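Local coordinates for protein farnesyl diphosphate phosphatase YisP (Bacillus subtilis subsp. subtilis, PDB 3WE9) that hydrolyses farnesyl diphosphate to farnesol and diphosphate, an activity required for biofilm formation, at residues A261-E264 with T265-K268; C29-A32 with L33-L36; P178-V181 with M182-F185. All blocks are in the same frame, centred on the assembly; numbering follows the deposited sequence.

Contact 1: residues A261-E264 with T265-K268; sequences ALTE and TEVK
Thr263 and Glu266 grip each other twice across the first turn of helix 264-271. The backbone N of Thr263 donates to Glu266 OE2 at 2.9 Å, and Glu266 N returns a bond to Thr263 OG1 at 3.0 Å with an N-H...O angle of 159°. The carboxylate receives its donor on the anti side of OE2, 29° out of the group's plane. Thr263 OG1 sits between its own backbone N and carbonyl carbon (chi1 63°), which turns the hydroxyl toward the first turn and brings it 3.3 Å from Glu266 CG. The Glu266 chain runs extended beyond CG, crossing the Leu262 side chain at about a right angle, and OE2 comes to 3.2 Å from Leu262 CA. Behind the polar pair, Val267 N bonds Thr263 O at 2.9 Å and Lys268 N bonds Glu264 O at 3.0 Å, the first two backbone bonds of the helix. On the inner side Leu262 CB meets Val267 CG2 at 3.7 Å. Farther out, Glu266 OE2 forms a salt bridge with Lys247 of helix 228-250, whose ammonium also bonds Ala261 O, so OE2 takes both the Thr263 amide and the ammonium. Leu262 and Val267 both rest on Leu240 of the same helix. The reciprocal bonds of Thr263, at the N-cap, and Glu266 make a capping box, and the Leu262-Val267 contact, N' to N4, is the hydrophobic staple that accompanies it at the start of the C-terminal helix.

Contact 2: residues C29-A32 with L33-L36; sequences CFKA and LSYL
The C-terminal end of helix 27-33 runs into a type I beta turn, Leu33 to Leu36, and Lys31 O meets Ser34 where the two join. Ser34 OG donates to Lys31 O at a short 2.5 Å, tilted 21° from the carbonyl plane. Ser34 N bonds the same oxygen at 3.2 Å but from above that plane, so one residue grips the carbonyl twice. A chi1 of 71° folds the serine hydroxyl back over the helix end, and OG also lies over the centre of one face of the Tyr35 ring. Replacing the serine with alanine removes OG and would probably leave Lys31 O with the longer amide bond alone from this residue, and the ring face without its oxygen. One turn back, Leu33 N bonds Cys29 O at 2.8 Å, while the next helical bond, Ser34 N to Phe30 O, is weak; the turn itself closes through Leu36 N to Leu33 O. Tyr35 lays its ring edge against Ala32 O, which lies 3.3 Å from CD2 near the ring plane and also accepts from Thr233 OG1 of helix 228-250. Bent at chi2, the Lys31 chain brings CE to 3.9 Å from Tyr35 OH, and both side chains pack against Leu271 of helix 264-271.

Contact 3: residues P178-V181 with M182-F185; sequences PRQV and MQQF
Gln183 N bonds Arg179 O at 2.9 Å, with an N-H...O angle of 156°, the shortest of the backbone bonds that build this short helix. Just before it, Met182 N meets Pro178 O at 3.0 Å, in the carbonyl plane and with an N-H...O angle of 164°. Pro178 stands at the N-cap, and its carbonyl accepts this first i to i+4 bond of the helix. The later bonds are poorer. Gln184 N bonds Gln180 O from above that carbonyl's plane, and its hydrogen is shared with Val181 O, a weak bond at 3.1 Å from Gln184 N. Val181 O is also reached by Phe185 N at 3.5 Å, again weakly.

Two side-chain pairs run along the turn. Arg179 and Met182 lie side by side pointing the same way, with Met182 SD over one face of the guanidinium and 3.8 Å from Arg179 CD. The arginine chain bends at chi2 (48°), which sets CD beside the sulfur. The guanidinium is fixed from outside: NE forms a salt bridge with Glu189, and NH1 donates to the carbonyls of Ile177 and Lys174. Val181 and Phe185 make the apolar pair, CG1 to CE2 at 3.9 Å, while Phe185 CD2 comes to 3.3 Å from Val181 O. Over one face of the phenyl ring sits CB of the adjacent Gln184.

Helix 179-185 lies among helices 118-140, 189-194 and 199-221. Pro178 and Val181 touch helix 118-140 through Leu121 and Leu118, Phe185 packs on Met203 and Thr204 of helix 199-221, and Arg179 and Met182 meet Leu192 of helix 189-194.

Overall arrangement
From the N terminus, contact 2 comes first, ending helix 27-33 in the turn that leads to helix 38-54. Contact 3 follows far along the chain as the short helix 179-185, and contact 1 comes last, starting helix 264-271. Each is a local turn; they stand in series, none nesting in or crossing another. Contacts 1 and 2 nevertheless meet in space, Val267 CG1 packing 3.7 Å from Lys31 CG, and both lean on helix 228-250, so the C-terminal helix is tied to the N-terminal region. Contact 3 lies on the opposite side of the chain's centre from contact 2, their centres about 36 Å apart, beside helices 118-140 and 199-221.

Contact 1: residues A261-E264 with T265-K268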
# COMPACT_ATOMS: atom_id res chain seq x y z
N ALA A 261 12.66 -2.03 -4.37
CA ALA A 261 12.06 -2.77 -3.27
C ALA A 261 13.16 -3.09 -2.27
O ALA A 261 14.33 -3.22 -2.65
CB ALA A 261 11.40 -4.05 -3.77
N LEU A 262 12.80 -3.22 -1.00
CA LEU A 262 13.78 -3.55 0.03
C LEU A 262 14.12 -5.03 -0.05
O LEU A 262 13.23 -5.86 -0.27
CB LEU A 262 13.23 -3.22 1.42
CG LEU A 262 12.77 -1.79 1.71
CD1 LEU A 262 12.08 -1.76 3.07
CD2 LEU A 262 13.95 -0.82 1.67
N THR A 263 15.39 -5.37 0.12
CA THR A 263 15.81 -6.77 0.09
C THR A 263 15.50 -7.37 1.46
O THR A 263 15.22 -6.63 2.41
CB THR A 263 17.32 -6.91 -0.17
OG1 THR A 263 18.04 -6.30 0.91
CG2 THR A 263 17.70 -6.22 -1.48
N GLU A 264 15.56 -8.69 1.58
CA GLU A 264 15.30 -9.35 2.86
C GLU A 264 16.25 -8.76 3.90
O GLU A 264 15.85 -8.44 5.02
CB GLU A 264 15.52 -10.86 2.76
CG GLU A 264 14.67 -11.58 1.72
CD GLU A 264 14.75 -13.10 1.85
OE1 GLU A 264 15.87 -13.64 1.89
OE2 GLU A 264 13.68 -13.74 1.90
N THR A 265 17.51 -8.62 3.51
CA THR A 265 18.53 -8.08 4.40
C THR A 265 18.15 -6.67 4.84
O THR A 265 18.24 -6.34 6.02
CB THR A 265 19.91 -8.02 3.70
OG1 THR A 265 20.30 -9.35 3.31
CG2 THR A 265 20.97 -7.46 4.64
N GLU A 266 17.72 -5.85 3.89
CA GLU A 266 17.34 -4.48 4.21
C GLU A 266 16.15 -4.40 5.16
O GLU A 266 16.17 -3.63 6.12
CB GLU A 266 17.04 -3.71 2.92
CG GLU A 266 18.30 -3.27 2.19
CD GLU A 266 18.03 -2.71 0.81
OE1 GLU A 266 18.93 -2.01 0.27
OE2 GLU A 266 16.95 -2.96 0.25
N VAL A 267 15.12 -5.21 4.91
CA VAL A 267 13.94 -5.22 5.77
C VAL A 267 14.36 -5.56 7.19
O VAL A 267 13.96 -4.91 8.16
CB VAL A 267 12.90 -6.26 5.28
CG1 VAL A 267 11.72 -6.31 6.24
CG2 VAL A 267 12.42 -5.91 3.88
N LYS A 268 15.19 -6.59 7.31
CA LYS A 268 15.69 -7.03 8.60
C LYS A 268 16.36 -5.89 9.36
O LYS A 268 16.08 -5.67 10.54
CB LYS A 268 16.67 -8.19 8.38
CG LYS A 268 17.21 -8.84 9.63
CD LYS A 268 17.82 -10.18 9.27
CE LYS A 268 18.76 -10.69 10.33
NZ LYS A 268 19.31 -12.02 9.95

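Contact 2: residues C29-A32 with L33-L36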
# COMPACT_ATOMS: atom_id res chain seq x y z
N CYS A 29 5.04 -5.61 3.26
CA CYS A 29 3.77 -5.54 3.98
C CYS A 29 3.53 -6.83 4.75
O CYS A 29 3.10 -6.81 5.90
CB CYS A 29 2.61 -5.29 3.02
SG CYS A 29 2.59 -3.62 2.28
N PHE A 30 3.81 -7.96 4.10
CA PHE A 30 3.63 -9.27 4.71
C PHE A 30 4.44 -9.31 6.00
O PHE A 30 3.99 -9.83 7.02
CB PHE A 30 4.12 -10.38 3.77
CG PHE A 30 3.90 -11.77 4.30
CD1 PHE A 30 2.66 -12.39 4.17
CD2 PHE A 30 4.93 -12.45 4.95
CE1 PHE A 30 2.45 -13.68 4.67
CE2 PHE A 30 4.73 -13.73 5.45
CZ PHE A 30 3.49 -14.35 5.31
N LYS A 31 5.64 -8.76 5.93
CA LYS A 31 6.53 -8.72 7.08
C LYS A 31 5.93 -7.85 8.19
O LYS A 31 5.98 -8.21 9.36
CB LYS A 31 7.89 -8.17 6.66
CG LYS A 31 8.92 -8.16 7.78
CD LYS A 31 9.15 -9.56 8.30
CE LYS A 31 10.08 -9.56 9.50
NZ LYS A 31 10.20 -10.93 10.09
N ALA A 32 5.37 -6.71 7.80
CA ALA A 32 4.76 -5.80 8.77
C ALA A 32 3.56 -6.46 9.44
O ALA A 32 3.35 -6.31 10.64
CB ALA A 32 4.33 -4.51 8.07
N LEU A 33 2.78 -7.18 8.65
CA LEU A 33 1.59 -7.86 9.15
C LEU A 33 1.90 -9.04 10.06
O LEU A 33 1.07 -9.44 10.88
CB LEU A 33 0.74 -8.36 7.98
CG LEU A 33 0.08 -7.31 7.08
CD1 LEU A 33 -0.59 -8.01 5.89
CD2 LEU A 33 -0.94 -6.51 7.87
N SER A 34 3.10 -9.60 9.93
CA SER A 34 3.50 -10.75 10.73
C SER A 34 3.44 -10.49 12.23
O SER A 34 3.34 -11.42 13.03
CB SER A 34 4.91 -11.22 10.34
OG SER A 34 5.90 -10.29 10.77
N TYR A 35 3.50 -9.21 12.62
CA TYR A 35 3.47 -8.84 14.03
C TYR A 35 2.08 -8.89 14.66
O TYR A 35 1.95 -8.80 15.88
CB TYR A 35 4.07 -7.44 14.20
CG TYR A 35 5.52 -7.38 13.78
CD1 TYR A 35 6.50 -8.06 14.50
CD2 TYR A 35 5.90 -6.66 12.65
CE1 TYR A 35 7.83 -8.03 14.10
CE2 TYR A 35 7.23 -6.62 12.24
CZ TYR A 35 8.19 -7.31 12.97
OH TYR A 35 9.51 -7.27 12.57
N LEU A 36 1.05 -9.04 13.84
CA LEU A 36 -0.31 -9.12 14.35
C LEU A 36 -0.60 -10.52 14.90
O LEU A 36 0.02 -11.50 14.48
CB LEU A 36 -1.32 -8.83 13.23
CG LEU A 36 -1.43 -7.41 12.66
CD1 LEU A 36 -2.26 -7.45 11.38
CD2 LEU A 36 -2.06 -6.48 13.68

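Contact 3: residues P178-V181 with M182-F185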
# COMPACT_ATOMS: atom_id res chain seq x y z
N PRO A 178 1.57 13.33 -12.74
CA PRO A 178 0.77 14.53 -13.02
C PRO A 178 1.44 15.50 -14.00
O PRO A 178 2.51 16.04 -13.72
CB PRO A 178 0.57 15.15 -11.64
CG PRO A 178 0.67 13.98 -10.72
CD PRO A 178 1.83 13.23 -11.29
N ARG A 179 0.80 15.71 -15.14
CA ARG A 179 1.34 16.60 -16.16
C ARG A 179 1.50 18.03 -15.66
O ARG A 179 2.39 18.76 -16.12
CB ARG A 179 0.46 16.56 -17.42
CG ARG A 179 0.93 15.53 -18.46
CD ARG A 179 1.22 14.15 -17.86
NE ARG A 179 1.70 13.22 -18.88
CZ ARG A 179 2.02 11.95 -18.66
NH1 ARG A 179 1.92 11.43 -17.43
NH2 ARG A 179 2.43 11.19 -19.67
N GLN A 180 0.65 18.46 -14.73
CA GLN A 180 0.76 19.81 -14.19
C GLN A 180 2.00 19.92 -13.30
O GLN A 180 2.61 20.99 -13.21
CB GLN A 180 -0.49 20.20 -13.40
CG GLN A 180 -1.69 20.54 -14.26
CD GLN A 180 -1.38 21.60 -15.28
OE1 GLN A 180 -1.01 22.73 -14.94
NE2 GLN A 180 -1.51 21.26 -16.56
N VAL A 181 2.36 18.83 -12.64
CA VAL A 181 3.54 18.84 -11.79
C VAL A 181 4.77 18.83 -12.71
O VAL A 181 5.74 19.55 -12.48
CB VAL A 181 3.57 17.61 -10.84
CG1 VAL A 181 4.89 17.59 -10.06
CG2 VAL A 181 2.40 17.69 -9.85
N MET A 182 4.72 18.02 -13.76
CA MET A 182 5.82 17.97 -14.71
C MET A 182 6.06 19.37 -15.28
O MET A 182 7.21 19.82 -15.36
CB MET A 182 5.50 17.01 -15.86
CG MET A 182 5.62 15.54 -15.52
SD MET A 182 4.80 14.50 -16.74
CE MET A 182 5.79 14.82 -18.22
N GLN A 183 4.98 20.04 -15.65
CA GLN A 183 5.06 21.38 -16.24
C GLN A 183 5.69 22.40 -15.29
O GLN A 183 6.39 23.30 -15.73
CB GLN A 183 3.67 21.86 -16.66
CG GLN A 183 3.67 23.22 -17.36
CD GLN A 183 2.29 23.62 -17.87
OE1 GLN A 183 1.33 23.72 -17.11
NE2 GLN A 183 2.19 23.85 -19.18
N GLN A 184 5.42 22.24 -14.00
CA GLN A 184 5.95 23.11 -12.96
C GLN A 184 7.47 23.16 -13.02
O GLN A 184 8.08 24.22 -12.86
CB GLN A 184 5.58 22.58 -11.58
CG GLN A 184 4.28 23.06 -10.97
CD GLN A 184 3.87 22.23 -9.76
OE1 GLN A 184 4.71 21.77 -8.98
NE2 GLN A 184 2.57 22.03 -9.61
N PHE A 185 8.08 22.00 -13.23
CA PHE A 185 9.52 21.86 -13.25
C PHE A 185 10.18 21.72 -14.62
O PHE A 185 11.40 21.57 -14.70
CB PHE A 185 9.90 20.67 -12.35
CG PHE A 185 9.34 20.77 -10.95
CD1 PHE A 185 9.69 21.84 -10.12
CD2 PHE A 185 8.42 19.83 -10.49
CE1 PHE A 185 9.12 21.97 -8.85
CE2 PHE A 185 7.84 19.96 -9.22
CZ PHE A 185 8.20 21.03 -8.40